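Local atomic coordinates of glycoside hydrolase YxiA (Bacillus licheniformis, PDB entry 3LV4), a protein that probably hydrolyses glycosidic bonds in arabinan as a calcium-binding member of glycoside hydrolase family 43. Residues G222-G227 / R314-E319; M275-F280 / Y286-H291. One frame throughout, in Å; residues are numbered along the deposited sequence.

Contact 1: G222-G227 / R314-E319; sequences GLAADG and RGEEHE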
loop_
_atom_site.group_PDB
_atom_site.type_symbol
_atom_site.label_atom_id
_atom_site.label_comp_id
_atom_site.label_asym_id
_atom_site.label_seq_id
_atom_site.Cartn_x
_atom_site.Cartn_y
_atom_site.Cartn_z
ATOM N N GLY A 222 5.324 -3.324 -11.541
ATOM C CA GLY A 222 5.417 -4.756 -11.292
ATOM C C GLY A 222 6.080 -5.098 -9.969
ATOM O O GLY A 222 7.040 -4.432 -9.544
ATOM N N LEU A 223 5.571 -6.141 -9.307
ATOM C CA LEU A 223 6.064 -6.516 -7.984
ATOM C C LEU A 223 7.520 -6.999 -7.945
ATOM O O LEU A 223 8.192 -6.849 -6.918
ATOM C CB LEU A 223 5.151 -7.571 -7.353
ATOM C CG LEU A 223 5.146 -8.946 -8.022
ATOM C CD1 LEU A 223 6.212 -9.869 -7.415
ATOM C CD2 LEU A 223 3.773 -9.563 -7.880
ATOM N N ALA A 224 8.003 -7.597 -9.033
ATOM C CA ALA A 224 9.361 -8.161 -9.029
ATOM C C ALA A 224 10.416 -7.059 -8.917
ATOM O O ALA A 224 10.107 -5.880 -9.085
ATOM C CB ALA A 224 9.608 -9.008 -10.277
ATOM N N ALA A 225 11.660 -7.440 -8.639
ATOM C CA ALA A 225 12.717 -6.451 -8.469
ATOM C C ALA A 225 12.976 -5.626 -9.726
ATOM O O ALA A 225 13.553 -4.547 -9.639
ATOM C CB ALA A 225 14.011 -7.111 -7.993
ATOM N N ASP A 226 12.557 -6.130 -10.886
ATOM C CA ASP A 226 12.724 -5.392 -12.137
ATOM C C ASP A 226 11.446 -4.665 -12.554
ATOM O O ASP A 226 11.350 -4.172 -13.685
ATOM C CB ASP A 226 13.171 -6.322 -13.271
ATOM C CG ASP A 226 12.127 -7.366 -13.623
ATOM O OD1 ASP A 226 11.065 -7.396 -12.965
ATOM O OD2 ASP A 226 12.372 -8.167 -14.561
ATOM N N GLY A 227 10.468 -4.600 -11.648
ATOM C CA GLY A 227 9.144 -4.112 -11.997
ATOM C C GLY A 227 8.830 -2.650 -11.680
ATOM O O GLY A 227 7.831 -2.111 -12.152
ATOM N N ARG A 314 19.601 -8.401 -2.993
ATOM C CA ARG A 314 19.073 -9.598 -2.328
ATOM C C ARG A 314 18.079 -10.397 -3.183
ATOM O O ARG A 314 17.331 -11.224 -2.670
ATOM C CB ARG A 314 18.463 -9.233 -0.966
ATOM C CG ARG A 314 19.521 -8.885 0.078
ATOM C CD ARG A 314 18.925 -8.460 1.420
ATOM N NE ARG A 314 17.990 -9.436 1.980
ATOM C CZ ARG A 314 17.284 -9.239 3.093
ATOM N NH1 ARG A 314 17.405 -8.096 3.766
ATOM N NH2 ARG A 314 16.456 -10.181 3.536
ATOM N N GLY A 315 18.086 -10.156 -4.489
ATOM C CA GLY A 315 17.216 -10.889 -5.397
ATOM C C GLY A 315 15.741 -10.673 -5.116
ATOM O O GLY A 315 15.284 -9.534 -5.004
ATOM N N GLU A 316 14.994 -11.766 -5.000
ATOM C CA GLU A 316 13.553 -11.672 -4.790
ATOM C C GLU A 316 13.150 -11.841 -3.327
ATOM O O GLU A 316 11.964 -11.950 -3.022
ATOM C CB GLU A 316 12.803 -12.674 -5.674
ATOM C CG GLU A 316 12.769 -12.292 -7.155
ATOM C CD GLU A 316 11.858 -11.106 -7.434
ATOM O OE1 GLU A 316 10.627 -11.245 -7.263
ATOM O OE2 GLU A 316 12.362 -10.043 -7.840
ATOM N N GLU A 317 14.129 -11.862 -2.422
ATOM C CA GLU A 317 13.819 -11.913 -0.988
ATOM C C GLU A 317 12.984 -10.704 -0.583
ATOM O O GLU A 317 13.267 -9.574 -0.996
ATOM C CB GLU A 317 15.097 -11.935 -0.146
ATOM C CG GLU A 317 15.952 -13.174 -0.338
ATOM C CD GLU A 317 17.269 -13.106 0.419
ATOM O OE1 GLU A 317 17.421 -12.230 1.309
ATOM O OE2 GLU A 317 18.157 -13.934 0.116
ATOM N N HIS A 318 11.962 -10.933 0.234
ATOM C CA HIS A 318 11.117 -9.841 0.699
ATOM C C HIS A 318 10.755 -10.025 2.170
ATOM O O HIS A 318 10.740 -11.152 2.691
ATOM C CB HIS A 318 9.863 -9.715 -0.169
ATOM C CG HIS A 318 9.019 -10.950 -0.192
ATOM N ND1 HIS A 318 7.992 -11.165 0.701
ATOM C CD2 HIS A 318 9.062 -12.044 -0.992
ATOM C CE1 HIS A 318 7.431 -12.338 0.449
ATOM N NE2 HIS A 318 8.064 -12.891 -0.572
ATOM N N GLU A 319 10.491 -8.904 2.835
ATOM C CA GLU A 319 10.061 -8.888 4.227
ATOM C C GLU A 319 9.018 -7.794 4.396
ATOM O O GLU A 319 8.877 -6.914 3.541
ATOM C CB GLU A 319 11.241 -8.602 5.161
ATOM C CG GLU A 319 12.336 -9.658 5.125
ATOM C CD GLU A 319 13.537 -9.280 5.969
ATOM O OE1 GLU A 319 13.540 -8.184 6.550
ATOM O OE2 GLU A 319 14.486 -10.078 6.056
#
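Ala-224, whose side chain lies about 9 Å from that of Glu-201, the predicted proton donor, meets the carboxylate of Glu-316 with its methyl group, CB lying 3.8 Å from OE2 and almost as near to OE1, so that the acid rests against it through both oxygens. At the following residue the contact becomes polar: Ala-225 N donates to Glu-316 OE2 over 2.8 Å in a fairly straight bond (162°), using the syn lone pair of that oxygen. Ala-225 CB sits 3.4 Å from the same OE2 and also faces the carbonyl of Gly-315. A type I turn from Ala-224 to Gly-227, closed by Gly-227 N on Ala-224 O, presents this amide. The two loops belong to successive blades of the five-bladed beta-propeller characteristic of family 43. Glu-316 reaches across because its chain is bent at chi2 (-71°), and a salt bridge from OE1 to Arg-310 helps fix the carboxylate. Behind it, a type II' turn runs from Arg-314 to Glu-317. Arg-314 grips Glu-317 OE1 side-on with NE (2.9 Å) and NH2, while NH2 also meets Glu-319 OE2 at 3.2 Å, from above that carboxylate's plane.

Contact 2: M275-F280 / Y286-H291; sequences MGNFSF and YVSPGH. With CA (calcium ion), chain C.
Phe-278 and Tyr-286 form an antiparallel hydrogen-bonded pair, Phe-278 N to Tyr-286 O at 3.1 Å and Tyr-286 N to Phe-278 O at 3.0 Å, beyond which the chain turns a corner at Val-287 and Ser-288. Their side chains lie alongside each other as an offset edge-to-face pair, planes at 61°; Phe-278 CE2 comes within 3.4 Å of Tyr-286 CD2. With CG between the backbone N and carbonyl carbon (chi1 71°), the CE2/CZ edge of Phe-278 swings over one face of the Tyr-286 ring, toward its rim. Met-275, a selenomethionine, sets SE at the edge of that ring, 4.0 Å from Tyr-286 CD2, and its CG packs on Pro-289 CG. Here strand 272-280 meets strand 285-296, which opens the last blade of the beta-propeller and carries His-291 to a calcium ion, bound by His-291 NE2 at 2.6 Å, five waters and one ligand atom from beyond the two segments. At the corner, Asn-277 OD1 accepts a hydrogen bond from Ser-288 N at 2.7 Å, the donor 47° above the carbonyl plane, while a water joins Asn-277 ND2 to Ser-288 OG, a hydroxyl also hydrogen-bonded to Ala-224 O. With an alanine in place of Asn-277, the Ser-288 amide is likely to lose its acceptor, leaving the corner freer to shift. A second water donates to both Met-275 O and Pro-289 O, and Tyr-286 OH is hydrogen-bonded to His-323.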
loop_
_atom_site.group_PDB
_atom_site.type_symbol
_atom_site.label_atom_id
_atom_site.label_comp_id
_atom_site.label_asym_id
_atom_site.label_seq_id
_atom_site.Cartn_x
_atom_site.Cartn_y
_atom_site.Cartn_z
HETATM N N MSE A 275 6.747 6.543 -2.711
HETATM C CA MSE A 275 7.999 5.829 -2.464
HETATM C C MSE A 275 8.341 4.913 -3.634
HETATM O O MSE A 275 7.484 4.153 -4.100
HETATM C CB MSE A 275 7.878 5.007 -1.172
HETATM C CG MSE A 275 9.087 4.143 -0.840
HETATM SE SE MSE A 275 8.799 3.099 0.825
HETATM C CE MSE A 275 6.953 2.540 0.535
ATOM N N GLY A 276 9.584 5.005 -4.113
ATOM C CA GLY A 276 10.126 4.056 -5.074
ATOM C C GLY A 276 11.390 3.390 -4.541
ATOM O O GLY A 276 11.619 3.370 -3.328
ATOM N N ASN A 277 12.215 2.856 -5.437
ATOM C CA ASN A 277 13.452 2.176 -5.051
ATOM C C ASN A 277 14.499 3.203 -4.629
ATOM O O ASN A 277 14.680 4.220 -5.305
ATOM C CB ASN A 277 14.033 1.392 -6.226
ATOM C CG ASN A 277 13.095 0.323 -6.776
ATOM O OD1 ASN A 277 12.003 0.092 -6.258
ATOM N ND2 ASN A 277 13.538 -0.341 -7.842
ATOM N N PHE A 278 15.208 2.944 -3.533
ATOM C CA PHE A 278 16.151 3.934 -3.022
ATOM C C PHE A 278 17.187 3.292 -2.120
ATOM O O PHE A 278 16.998 2.180 -1.627
ATOM C CB PHE A 278 15.414 4.983 -2.197
ATOM C CG PHE A 278 14.926 4.460 -0.881
ATOM C CD1 PHE A 278 15.733 4.525 0.242
ATOM C CD2 PHE A 278 13.672 3.864 -0.772
ATOM C CE1 PHE A 278 15.295 4.012 1.457
ATOM C CE2 PHE A 278 13.227 3.358 0.447
ATOM C CZ PHE A 278 14.040 3.431 1.556
ATOM N N SER A 279 18.268 4.022 -1.881
ATOM C CA SER A 279 19.279 3.598 -0.927
ATOM C C SER A 279 19.939 4.840 -0.345
ATOM O O SER A 279 20.508 5.651 -1.080
ATOM C CB SER A 279 20.313 2.701 -1.601
ATOM O OG SER A 279 21.222 2.193 -0.641
ATOM N N PHE A 280 19.821 5.015 0.966
ATOM C CA PHE A 280 20.509 6.106 1.642
ATOM C C PHE A 280 21.979 5.743 1.788
ATOM O O PHE A 280 22.322 4.750 2.434
ATOM C CB PHE A 280 19.927 6.338 3.033
ATOM C CG PHE A 280 18.640 7.124 3.044
ATOM C CD1 PHE A 280 18.640 8.485 2.757
ATOM C CD2 PHE A 280 17.436 6.513 3.387
ATOM C CE1 PHE A 280 17.462 9.221 2.785
ATOM C CE2 PHE A 280 16.244 7.248 3.418
ATOM C CZ PHE A 280 16.265 8.610 3.121
ATOM N N TYR A 286 15.536 -0.114 -0.292
ATOM C CA TYR A 286 14.380 -0.909 -0.727
ATOM C C TYR A 286 14.306 -1.017 -2.249
ATOM O O TYR A 286 14.648 -0.072 -2.968
ATOM C CB TYR A 286 13.042 -0.289 -0.271
ATOM C CG TYR A 286 12.769 -0.237 1.218
ATOM C CD1 TYR A 286 13.548 -0.943 2.129
ATOM C CD2 TYR A 286 11.713 0.528 1.707
ATOM C CE1 TYR A 286 13.276 -0.879 3.499
ATOM C CE2 TYR A 286 11.429 0.597 3.055
ATOM C CZ TYR A 286 12.214 -0.101 3.948
ATOM O OH TYR A 286 11.924 -0.010 5.289
ATOM N N VAL A 287 13.819 -2.165 -2.721
ATOM C CA VAL A 287 13.536 -2.398 -4.131
ATOM C C VAL A 287 12.093 -2.880 -4.241
ATOM O O VAL A 287 11.676 -3.774 -3.502
ATOM C CB VAL A 287 14.492 -3.471 -4.730
ATOM C CG1 VAL A 287 14.065 -3.867 -6.141
ATOM C CG2 VAL A 287 15.920 -2.960 -4.741
ATOM N N SER A 288 11.334 -2.281 -5.156
ATOM C CA SER A 288 9.908 -2.585 -5.314
ATOM C C SER A 288 9.103 -2.654 -4.008
ATOM O O SER A 288 8.372 -3.616 -3.775
ATOM C CB SER A 288 9.712 -3.870 -6.125
ATOM O OG SER A 288 10.086 -3.671 -7.486
ATOM N N PRO A 289 9.216 -1.624 -3.155
ATOM C CA PRO A 289 8.344 -1.615 -1.973
ATOM C C PRO A 289 6.894 -1.388 -2.416
ATOM O O PRO A 289 6.644 -0.520 -3.252
ATOM C CB PRO A 289 8.873 -0.420 -1.165
ATOM C CG PRO A 289 9.465 0.499 -2.206
ATOM C CD PRO A 289 10.071 -0.423 -3.232
ATOM N N GLY A 290 5.946 -2.159 -1.892
ATOM C CA GLY A 290 4.575 -2.012 -2.342
ATOM C C GLY A 290 3.585 -3.035 -1.812
ATOM O O GLY A 290 3.844 -3.746 -0.835
ATOM N N HIS A 291 2.457 -3.115 -2.509
ATOM C CA HIS A 291 1.249 -3.766 -2.027
ATOM C C HIS A 291 1.018 -3.524 -0.542
ATOM O O HIS A 291 1.222 -4.406 0.287
ATOM C CB HIS A 291 1.208 -5.263 -2.325
ATOM C CG HIS A 291 -0.185 -5.811 -2.290
ATOM N ND1 HIS A 291 -0.781 -6.409 -3.380
ATOM C CD2 HIS A 291 -1.128 -5.774 -1.319
ATOM C CE1 HIS A 291 -2.018 -6.750 -3.073
ATOM N NE2 HIS A 291 -2.254 -6.377 -1.828
HETATM CA CA CA C . -4.234 -5.920 -0.216
HETATM O O HOH W 1 6.411 2.186 -2.745
HETATM O O HOH W 2 11.907 -2.399 -9.004
HETATM O O HOH W 3 -5.810 -4.988 -1.943
HETATM O O HOH W 4 -5.697 -7.707 -1.091
HETATM O O HOH W 5 -3.702 -3.547 -0.603
HETATM O O HOH W 6 -5.995 -5.666 1.447
HETATM O O HOH W 7 -2.776 -5.095 1.610
#

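In the fold
Contact 1 is a surface meeting of two loops, whereas every touching residue of contact 2 is buried. The chemistry follows: a single amide-to-carboxylate bond and charged side chains in the first, aromatic packing, paired backbone bonds and bridging waters in the second. Both involve the last propeller blade, contact 1 through the loop between strands 303-310 and 319-327, contact 2 through strand 285-296. Their centres are 10 Å apart and they touch directly, Ser-288 OG lying 2.7 Å from Ala-224 O in a probable hydrogen bond, while Val-287 CG1 packs against Ala-225 O. Segment 275-280 instead extends toward the C-terminal domain, where Phe-278 meets Trp-439 edge-to-face.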